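Hypothetical protein VC0802 (Vibrio cholerae, PDB 1ZVP) is of unknown function but is built from ACT-type domains, pairs with a second copy of itself and has been suggested to be a transport protein. Local coordinates at residues Ser68-Ser80 with His110-Leu124. Residues are numbered along the deposited sequence; the frame is centred on the assembly and turned at random.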
ATOM      1  N   SER D  68      11.668 -15.821  -0.825  1.00 58.49           N
ATOM      2  CA  SER D  68      11.379 -14.620  -0.035  1.00 56.35           C
ATOM      3  C   SER D  68      10.791 -15.088   1.308  1.00 54.54           C
ATOM      4  O   SER D  68      10.596 -16.302   1.513  1.00 54.50           O
ATOM      5  CB  SER D  68      10.413 -13.695  -0.796  1.00 56.61           C
ATOM      6  OG  SER D  68       9.834 -12.688   0.034  1.00 56.99           O
ATOM      7  N   ALA D  69      10.544 -14.146   2.226  1.00 51.84           N
ATOM      8  CA  ALA D  69       9.814 -14.449   3.457  1.00 48.99           C
ATOM      9  C   ALA D  69       8.342 -14.598   3.098  1.00 47.05           C
ATOM     10  O   ALA D  69       7.853 -13.912   2.197  1.00 46.70           O
ATOM     11  CB  ALA D  69      10.010 -13.353   4.478  1.00 49.01           C
ATOM     12  N   LEU D  70       7.651 -15.506   3.787  1.00 44.83           N
ATOM     13  CA  LEU D  70       6.243 -15.793   3.507  1.00 42.76           C
ATOM     14  C   LEU D  70       5.280 -14.794   4.144  1.00 41.67           C
ATOM     15  O   LEU D  70       5.421 -14.438   5.317  1.00 41.26           O
ATOM     16  CB  LEU D  70       5.864 -17.216   3.931  1.00 42.53           C
ATOM     17  CG  LEU D  70       6.455 -18.447   3.242  1.00 41.57           C
ATOM     18  CD1 LEU D  70       5.642 -19.676   3.634  1.00 40.93           C
ATOM     19  CD2 LEU D  70       6.503 -18.307   1.735  1.00 39.79           C
ATOM     20  N   PHE D  71       4.297 -14.368   3.346  1.00 40.43           N
ATOM     21  CA  PHE D  71       3.274 -13.408   3.749  1.00 38.84           C
ATOM     22  C   PHE D  71       1.844 -13.956   3.677  1.00 38.27           C
ATOM     23  O   PHE D  71       1.488 -14.721   2.776  1.00 37.90           O
ATOM     24  CB  PHE D  71       3.380 -12.149   2.901  1.00 38.57           C
ATOM     25  CG  PHE D  71       4.596 -11.320   3.195  1.00 38.20           C
ATOM     26  CD1 PHE D  71       4.623 -10.462   4.287  1.00 37.67           C
ATOM     27  CD2 PHE D  71       5.711 -11.384   2.369  1.00 38.23           C
ATOM     28  CE1 PHE D  71       5.741  -9.690   4.558  1.00 37.70           C
ATOM     29  CE2 PHE D  71       6.838 -10.611   2.634  1.00 38.27           C
ATOM     30  CZ  PHE D  71       6.850  -9.761   3.730  1.00 38.16           C
ATOM     31  N   SER D  72       1.032 -13.560   4.649  1.00 37.42           N
ATOM     32  CA  SER D  72      -0.397 -13.806   4.606  1.00 36.83           C
ATOM     33  C   SER D  72      -1.104 -12.543   4.160  1.00 36.08           C
ATOM     34  O   SER D  72      -0.612 -11.443   4.381  1.00 35.59           O
ATOM     35  CB  SER D  72      -0.901 -14.228   5.971  1.00 36.92           C
ATOM     36  OG  SER D  72      -0.357 -15.482   6.309  1.00 37.80           O
ATOM     37  N   LEU D  73      -2.249 -12.708   3.514  1.00 35.54           N
ATOM     38  CA  LEU D  73      -2.996 -11.570   2.996  1.00 35.20           C
ATOM     39  C   LEU D  73      -4.302 -11.367   3.758  1.00 35.11           C
ATOM     40  O   LEU D  73      -5.117 -12.278   3.890  1.00 34.77           O
ATOM     41  CB  LEU D  73      -3.246 -11.712   1.495  1.00 34.83           C
ATOM     42  CG  LEU D  73      -4.289 -10.783   0.878  1.00 34.76           C
ATOM     43  CD1 LEU D  73      -3.838  -9.333   0.899  1.00 34.51           C
ATOM     44  CD2 LEU D  73      -4.590 -11.231  -0.526  1.00 34.59           C
ATOM     45  N   ILE D  74      -4.466 -10.147   4.253  1.00 35.49           N
ATOM     46  CA  ILE D  74      -5.630  -9.727   5.008  1.00 36.06           C
ATOM     47  C   ILE D  74      -6.283  -8.564   4.268  1.00 36.78           C
ATOM     48  O   ILE D  74      -5.628  -7.594   3.917  1.00 36.88           O
ATOM     49  CB  ILE D  74      -5.249  -9.356   6.470  1.00 35.62           C
ATOM     50  CG1 ILE D  74      -4.809 -10.621   7.226  1.00 35.13           C
ATOM     51  CG2 ILE D  74      -6.400  -8.662   7.179  1.00 34.69           C
ATOM     52  CD1 ILE D  74      -4.010 -10.375   8.489  1.00 34.54           C
ATOM     53  N   THR D  75      -7.570  -8.700   3.980  1.00 37.97           N
ATOM     54  CA  THR D  75      -8.332  -7.603   3.410  1.00 38.93           C
ATOM     55  C   THR D  75      -9.181  -6.960   4.499  1.00 40.15           C
ATOM     56  O   THR D  75      -9.696  -7.638   5.382  1.00 40.40           O
ATOM     57  CB  THR D  75      -9.211  -8.077   2.242  1.00 38.42           C
ATOM     58  OG1 THR D  75      -8.372  -8.575   1.198  1.00 38.16           O
ATOM     59  CG2 THR D  75     -10.058  -6.940   1.701  1.00 37.84           C
ATOM     60  N   LEU D  76      -9.305  -5.641   4.437  1.00 42.05           N
ATOM     61  CA  LEU D  76     -10.169  -4.908   5.343  1.00 43.50           C
ATOM     62  C   LEU D  76     -11.497  -4.704   4.653  1.00 45.00           C
ATOM     63  O   LEU D  76     -11.550  -4.073   3.607  1.00 44.91           O
ATOM     64  CB  LEU D  76      -9.529  -3.569   5.682  1.00 43.00           C
ATOM     65  CG  LEU D  76      -8.501  -3.508   6.805  1.00 42.10           C
ATOM     66  CD1 LEU D  76      -7.945  -4.866   7.254  1.00 40.84           C
ATOM     67  CD2 LEU D  76      -7.398  -2.572   6.372  1.00 41.35           C
ATOM     68  N   THR D  77     -12.560  -5.266   5.225  1.00 47.33           N
ATOM     69  CA  THR D  77     -13.899  -5.138   4.641  1.00 50.01           C
ATOM     70  C   THR D  77     -14.620  -3.859   5.082  1.00 52.11           C
ATOM     71  O   THR D  77     -15.664  -3.509   4.519  1.00 52.54           O
ATOM     72  CB  THR D  77     -14.800  -6.377   4.900  1.00 49.75           C
ATOM     73  OG1 THR D  77     -14.925  -6.612   6.306  1.00 49.79           O
ATOM     74  CG2 THR D  77     -14.222  -7.597   4.247  1.00 49.59           C
ATOM     75  N   VAL D  78     -14.053  -3.161   6.069  1.00 54.56           N
ATOM     76  CA  VAL D  78     -14.566  -1.864   6.510  1.00 57.06           C
ATOM     77  C   VAL D  78     -14.815  -0.922   5.310  1.00 59.41           C
ATOM     78  O   VAL D  78     -14.049  -0.881   4.329  1.00 59.65           O
ATOM     79  CB  VAL D  78     -13.654  -1.220   7.600  1.00 56.82           C
ATOM     80  CG1 VAL D  78     -12.437  -0.508   6.982  1.00 56.38           C
ATOM     81  CG2 VAL D  78     -14.449  -0.271   8.494  1.00 56.85           C
ATOM     82  N   HIS D  79     -15.919  -0.193   5.404  1.00 62.18           N
ATOM     83  CA  HIS D  79     -16.435   0.677   4.342  1.00 64.92           C
ATOM     84  C   HIS D  79     -15.637   1.978   4.240  1.00 65.81           C
ATOM     85  O   HIS D  79     -15.585   2.761   5.203  1.00 66.06           O
ATOM     86  CB  HIS D  79     -17.917   0.956   4.627  1.00 65.52           C
ATOM     87  CG  HIS D  79     -18.378   0.384   5.938  1.00 68.69           C
ATOM     88  ND1 HIS D  79     -18.025   0.933   7.157  1.00 71.05           N
ATOM     89  CD2 HIS D  79     -19.115  -0.720   6.222  1.00 70.84           C
ATOM     90  CE1 HIS D  79     -18.546   0.205   8.133  1.00 71.92           C
ATOM     91  NE2 HIS D  79     -19.212  -0.802   7.592  1.00 72.28           N
ATOM     92  N   SER D  80     -15.011   2.188   3.078  1.00 66.78           N
ATOM     93  CA  SER D  80     -14.170   3.369   2.833  1.00 67.67           C
ATOM     94  C   SER D  80     -13.845   3.597   1.347  1.00 67.98           C
ATOM     95  O   SER D  80     -14.007   2.693   0.514  1.00 68.29           O
ATOM     96  CB  SER D  80     -12.866   3.280   3.642  1.00 67.90           C
ATOM     97  OG  SER D  80     -12.097   4.472   3.539  1.00 68.53           O
ATOM     98  N   HIS D 110     -10.755  -2.028  -1.524  1.00 34.80           N
ATOM     99  CA  HIS D 110     -10.314  -2.224  -0.149  1.00 35.31           C
ATOM    100  C   HIS D 110      -8.810  -2.141  -0.001  1.00 35.42           C
ATOM    101  O   HIS D 110      -8.079  -2.305  -0.963  1.00 35.86           O
ATOM    102  CB  HIS D 110     -10.767  -3.587   0.376  1.00 35.42           C
ATOM    103  CG  HIS D 110     -12.252  -3.778   0.402  1.00 36.47           C
ATOM    104  ND1 HIS D 110     -12.928  -4.494  -0.565  1.00 36.15           N
ATOM    105  CD2 HIS D 110     -13.190  -3.351   1.281  1.00 36.72           C
ATOM    106  CE1 HIS D 110     -14.216  -4.500  -0.281  1.00 37.07           C
ATOM    107  NE2 HIS D 110     -14.402  -3.815   0.835  1.00 37.29           N
ATOM    108  N   ASP D 111      -8.359  -1.906   1.223  1.00 35.60           N
ATOM    109  CA  ASP D 111      -6.952  -2.060   1.557  1.00 36.07           C
ATOM    110  C   ASP D 111      -6.627  -3.521   1.791  1.00 35.43           C
ATOM    111  O   ASP D 111      -7.405  -4.259   2.400  1.00 35.39           O
ATOM    112  CB  ASP D 111      -6.596  -1.252   2.797  1.00 36.15           C
ATOM    113  CG  ASP D 111      -6.638   0.228   2.546  1.00 38.68           C
ATOM    114  OD1 ASP D 111      -5.822   0.719   1.730  1.00 41.00           O
ATOM    115  OD2 ASP D 111      -7.485   0.910   3.168  1.00 41.64           O
ATOM    116  N   HIS D 112      -5.465  -3.924   1.305  1.00 35.24           N
ATOM    117  CA  HIS D 112      -4.979  -5.283   1.459  1.00 35.13           C
ATOM    118  C   HIS D 112      -3.639  -5.226   2.172  1.00 35.13           C
ATOM    119  O   HIS D 112      -2.765  -4.436   1.819  1.00 35.55           O
ATOM    120  CB  HIS D 112      -4.848  -5.955   0.090  1.00 35.31           C
ATOM    121  CG  HIS D 112      -6.060  -5.788  -0.776  1.00 34.87           C
ATOM    122  ND1 HIS D 112      -7.158  -6.619  -0.689  1.00 35.09           N
ATOM    123  CD2 HIS D 112      -6.357  -4.871  -1.726  1.00 34.07           C
ATOM    124  CE1 HIS D 112      -8.074  -6.227  -1.558  1.00 34.19           C
ATOM    125  NE2 HIS D 112      -7.614  -5.169  -2.198  1.00 34.91           N
ATOM    126  N   ILE D 113      -3.491  -6.049   3.198  1.00 34.65           N
ATOM    127  CA  ILE D 113      -2.321  -5.979   4.046  1.00 34.54           C
ATOM    128  C   ILE D 113      -1.597  -7.310   3.990  1.00 34.23           C
ATOM    129  O   ILE D 113      -2.205  -8.355   4.197  1.00 34.19           O
ATOM    130  CB  ILE D 113      -2.721  -5.627   5.496  1.00 34.55           C
ATOM    131  CG1 ILE D 113      -3.525  -4.327   5.517  1.00 34.34           C
ATOM    132  CG2 ILE D 113      -1.500  -5.492   6.396  1.00 34.66           C
ATOM    133  CD1 ILE D 113      -4.337  -4.182   6.746  1.00 34.90           C
ATOM    134  N   PHE D 114      -0.308  -7.267   3.669  1.00 34.46           N
ATOM    135  CA  PHE D 114       0.551  -8.451   3.743  1.00 34.19           C
ATOM    136  C   PHE D 114       1.351  -8.411   5.037  1.00 34.37           C
ATOM    137  O   PHE D 114       2.163  -7.519   5.250  1.00 34.56           O
ATOM    138  CB  PHE D 114       1.466  -8.555   2.517  1.00 33.72           C
ATOM    139  CG  PHE D 114       0.725  -8.768   1.233  1.00 32.86           C
ATOM    140  CD1 PHE D 114       0.536 -10.056   0.733  1.00 32.42           C
ATOM    141  CD2 PHE D 114       0.190  -7.681   0.531  1.00 32.76           C
ATOM    142  CE1 PHE D 114      -0.179 -10.270  -0.448  1.00 33.55           C
ATOM    143  CE2 PHE D 114      -0.514  -7.875  -0.664  1.00 33.92           C
ATOM    144  CZ  PHE D 114      -0.699  -9.175  -1.160  1.00 33.77           C
ATOM    145  N   VAL D 115       1.082  -9.363   5.915  1.00 34.93           N
ATOM    146  CA  VAL D 115       1.852  -9.521   7.142  1.00 35.57           C
ATOM    147  C   VAL D 115       2.627 -10.840   7.073  1.00 36.81           C
ATOM    148  O   VAL D 115       2.267 -11.730   6.307  1.00 37.22           O
ATOM    149  CB  VAL D 115       0.954  -9.479   8.421  1.00 34.95           C
ATOM    150  CG1 VAL D 115       0.151  -8.176   8.475  1.00 33.95           C
ATOM    151  CG2 VAL D 115       0.038 -10.697   8.496  1.00 34.00           C
ATOM    152  N   GLN D 116       3.696 -10.955   7.857  1.00 38.00           N
ATOM    153  CA  GLN D 116       4.425 -12.209   7.995  1.00 38.78           C
ATOM    154  C   GLN D 116       3.454 -13.313   8.305  1.00 38.97           C
ATOM    155  O   GLN D 116       2.547 -13.128   9.116  1.00 39.34           O
ATOM    156  CB  GLN D 116       5.435 -12.116   9.124  1.00 38.97           C
ATOM    157  CG  GLN D 116       6.641 -11.275   8.803  1.00 41.39           C
ATOM    158  CD  GLN D 116       7.488 -11.007  10.033  1.00 44.91           C
ATOM    159  OE1 GLN D 116       8.433 -10.219   9.987  1.00 46.66           O
ATOM    160  NE2 GLN D 116       7.153 -11.660  11.143  1.00 45.68           N
ATOM    161  N   LYS D 117       3.651 -14.460   7.665  1.00 39.48           N
ATOM    162  CA  LYS D 117       2.731 -15.580   7.776  1.00 39.72           C
ATOM    163  C   LYS D 117       2.505 -16.015   9.227  1.00 40.37           C
ATOM    164  O   LYS D 117       1.370 -16.326   9.618  1.00 40.04           O
ATOM    165  CB  LYS D 117       3.214 -16.754   6.925  1.00 39.60           C
ATOM    166  CG  LYS D 117       2.167 -17.841   6.793  1.00 39.78           C
ATOM    167  CD  LYS D 117       2.748 -19.158   6.359  1.00 40.04           C
ATOM    168  CE  LYS D 117       1.671 -20.221   6.398  1.00 40.16           C
ATOM    169  NZ  LYS D 117       2.150 -21.478   5.776  1.00 41.32           N
ATOM    170  N   GLU D 118       3.584 -16.022  10.018  1.00 41.22           N
ATOM    171  CA  GLU D 118       3.525 -16.446  11.428  1.00 42.05           C
ATOM    172  C   GLU D 118       2.678 -15.522  12.299  1.00 41.42           C
ATOM    173  O   GLU D 118       2.168 -15.936  13.335  1.00 41.72           O
ATOM    174  CB  GLU D 118       4.932 -16.611  12.028  1.00 42.78           C
ATOM    175  CG  GLU D 118       5.541 -18.018  11.801  1.00 46.53           C
ATOM    176  CD  GLU D 118       6.257 -18.611  13.047  1.00 51.26           C
ATOM    177  OE1 GLU D 118       7.463 -18.298  13.276  1.00 52.52           O
ATOM    178  OE2 GLU D 118       5.610 -19.410  13.781  1.00 51.54           O
ATOM    179  N   LYS D 119       2.517 -14.284  11.851  1.00 40.84           N
ATOM    180  CA  LYS D 119       1.790 -13.268  12.590  1.00 40.28           C
ATOM    181  C   LYS D 119       0.367 -13.033  12.078  1.00 40.05           C
ATOM    182  O   LYS D 119      -0.284 -12.074  12.479  1.00 40.00           O
ATOM    183  CB  LYS D 119       2.603 -11.974  12.603  1.00 40.20           C
ATOM    184  CG  LYS D 119       3.711 -12.007  13.633  1.00 40.25           C
ATOM    185  CD  LYS D 119       4.685 -10.887  13.420  1.00 41.67           C
ATOM    186  CE  LYS D 119       5.694 -10.832  14.556  1.00 42.96           C
ATOM    187  NZ  LYS D 119       6.746  -9.813  14.279  1.00 44.81           N
ATOM    188  N   ALA D 120      -0.115 -13.929  11.221  1.00 39.96           N
ATOM    189  CA  ALA D 120      -1.426 -13.792  10.577  1.00 40.03           C
ATOM    190  C   ALA D 120      -2.626 -13.799  11.539  1.00 40.07           C
ATOM    191  O   ALA D 120      -3.544 -12.981  11.401  1.00 40.19           O
ATOM    192  CB  ALA D 120      -1.598 -14.848   9.504  1.00 39.92           C
ATOM    193  N   GLN D 121      -2.635 -14.713  12.502  1.00 40.05           N
ATOM    194  CA  GLN D 121      -3.729 -14.734  13.467  1.00 40.22           C
ATOM    195  C   GLN D 121      -3.683 -13.528  14.411  1.00 40.08           C
ATOM    196  O   GLN D 121      -4.731 -12.978  14.748  1.00 40.08           O
ATOM    197  CB  GLN D 121      -3.793 -16.059  14.229  1.00 40.38           C
ATOM    198  CG  GLN D 121      -4.126 -17.264  13.354  1.00 41.33           C
ATOM    199  CD  GLN D 121      -5.474 -17.150  12.672  1.00 42.83           C
ATOM    200  OE1 GLN D 121      -6.452 -16.718  13.283  1.00 44.81           O
ATOM    201  NE2 GLN D 121      -5.538 -17.543  11.404  1.00 42.35           N
ATOM    202  N   GLN D 122      -2.479 -13.101  14.801  1.00 40.16           N
ATOM    203  CA  GLN D 122      -2.316 -11.920  15.660  1.00 40.35           C
ATOM    204  C   GLN D 122      -2.725 -10.634  14.967  1.00 39.62           C
ATOM    205  O   GLN D 122      -3.236  -9.723  15.620  1.00 39.72           O
ATOM    206  CB  GLN D 122      -0.888 -11.763  16.179  1.00 40.66           C
ATOM    207  CG  GLN D 122      -0.432 -12.850  17.123  1.00 44.13           C
ATOM    208  CD  GLN D 122       0.500 -13.854  16.443  1.00 48.57           C
ATOM    209  OE1 GLN D 122       1.715 -13.863  16.714  1.00 49.95           O
ATOM    210  NE2 GLN D 122      -0.057 -14.689  15.538  1.00 48.08           N
ATOM    211  N   ALA D 123      -2.477 -10.559  13.659  1.00 38.73           N
ATOM    212  CA  ALA D 123      -2.882  -9.417  12.851  1.00 37.82           C
ATOM    213  C   ALA D 123      -4.402  -9.302  12.749  1.00 37.47           C
ATOM    214  O   ALA D 123      -4.943  -8.213  12.873  1.00 37.10           O
ATOM    215  CB  ALA D 123      -2.236  -9.481  11.477  1.00 37.61           C
ATOM    216  N   LEU D 124      -5.080 -10.429  12.527  1.00 37.64           N
ATOM    217  CA  LEU D 124      -6.539 -10.516  12.628  1.00 37.83           C
ATOM    218  C   LEU D 124      -7.081  -9.985  13.945  1.00 38.42           C
ATOM    219  O   LEU D 124      -8.035  -9.208  13.960  1.00 38.56           O
ATOM    220  CB  LEU D 124      -7.015 -11.958  12.456  1.00 37.50           C
ATOM    221  CG  LEU D 124      -7.041 -12.537  11.049  1.00 37.37           C
ATOM    222  CD1 LEU D 124      -7.617 -13.951  11.095  1.00 36.76           C
ATOM    223  CD2 LEU D 124      -7.829 -11.640  10.085  1.00 36.57           C
TER
HETATM  224  O   HOH W   1     -10.628  -1.161   3.341  1.00 38.80           O
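Ile74 and Ile113 clasp each other through both backbone bonds: Ile113 N reaches Ile74 O at 2.7 Å, and the return bond from Ile74 N to Ile113 O bends little. Ser72 and Val115 form the next hydrogen-bonded pair, Ser72 N lying 2.8 Å from Val115 O. Leu76 N to Asp111 O and Lys117 N to Leu70 O extend the ladder at its two ends, and a water bridges Leu76 O and Asp111 N. The one side-chain hydrogen bond across the strands joins Thr75 OG1 to His112 ND1 at 3.0 Å, the hydroxyl meeting the imidazole edge in its plane. NE2 of the same ring bonds to Glu47 of the second subunit, whose Phe45 stacks on it, so both ring nitrogens are engaged and the imidazole's rotation is probably fixed.

This register, with 147° between the strand directions, makes 71-76 and 111-116 antiparallel neighbours; flanked by 17-19 and 103-106, they are the central pair of a four-stranded sheet. Residues 71-127 supply βαββα, and 17-19, from earlier in the chain, takes the final strand's place in this ACT-like (ferredoxin-like) sheet.

With CG swung opposite the backbone N (chi1 166°), Leu73 brings CD1 over one face of the Phe114 ring and against His112 CB. That methyl lies 4.0 Å from the ring centroid, 19° off the normal. Phe71 CB approaches that ring's edge, and both phenylalanines meet Phe26 edge-to-face. The other face receives helix 120-127: Ile74 CD1 presses on Ala123 CB at 3.6 Å, and Ala120 CB rests against Ser72 OG at 3.5 Å. Further along, Leu76 CD2 and Ile113 CD1 are tightly packed at 3.5 Å. At the opposite end, the aliphatic chain of Lys117 runs alongside Leu70, its NZ salt-bridged to Asp23.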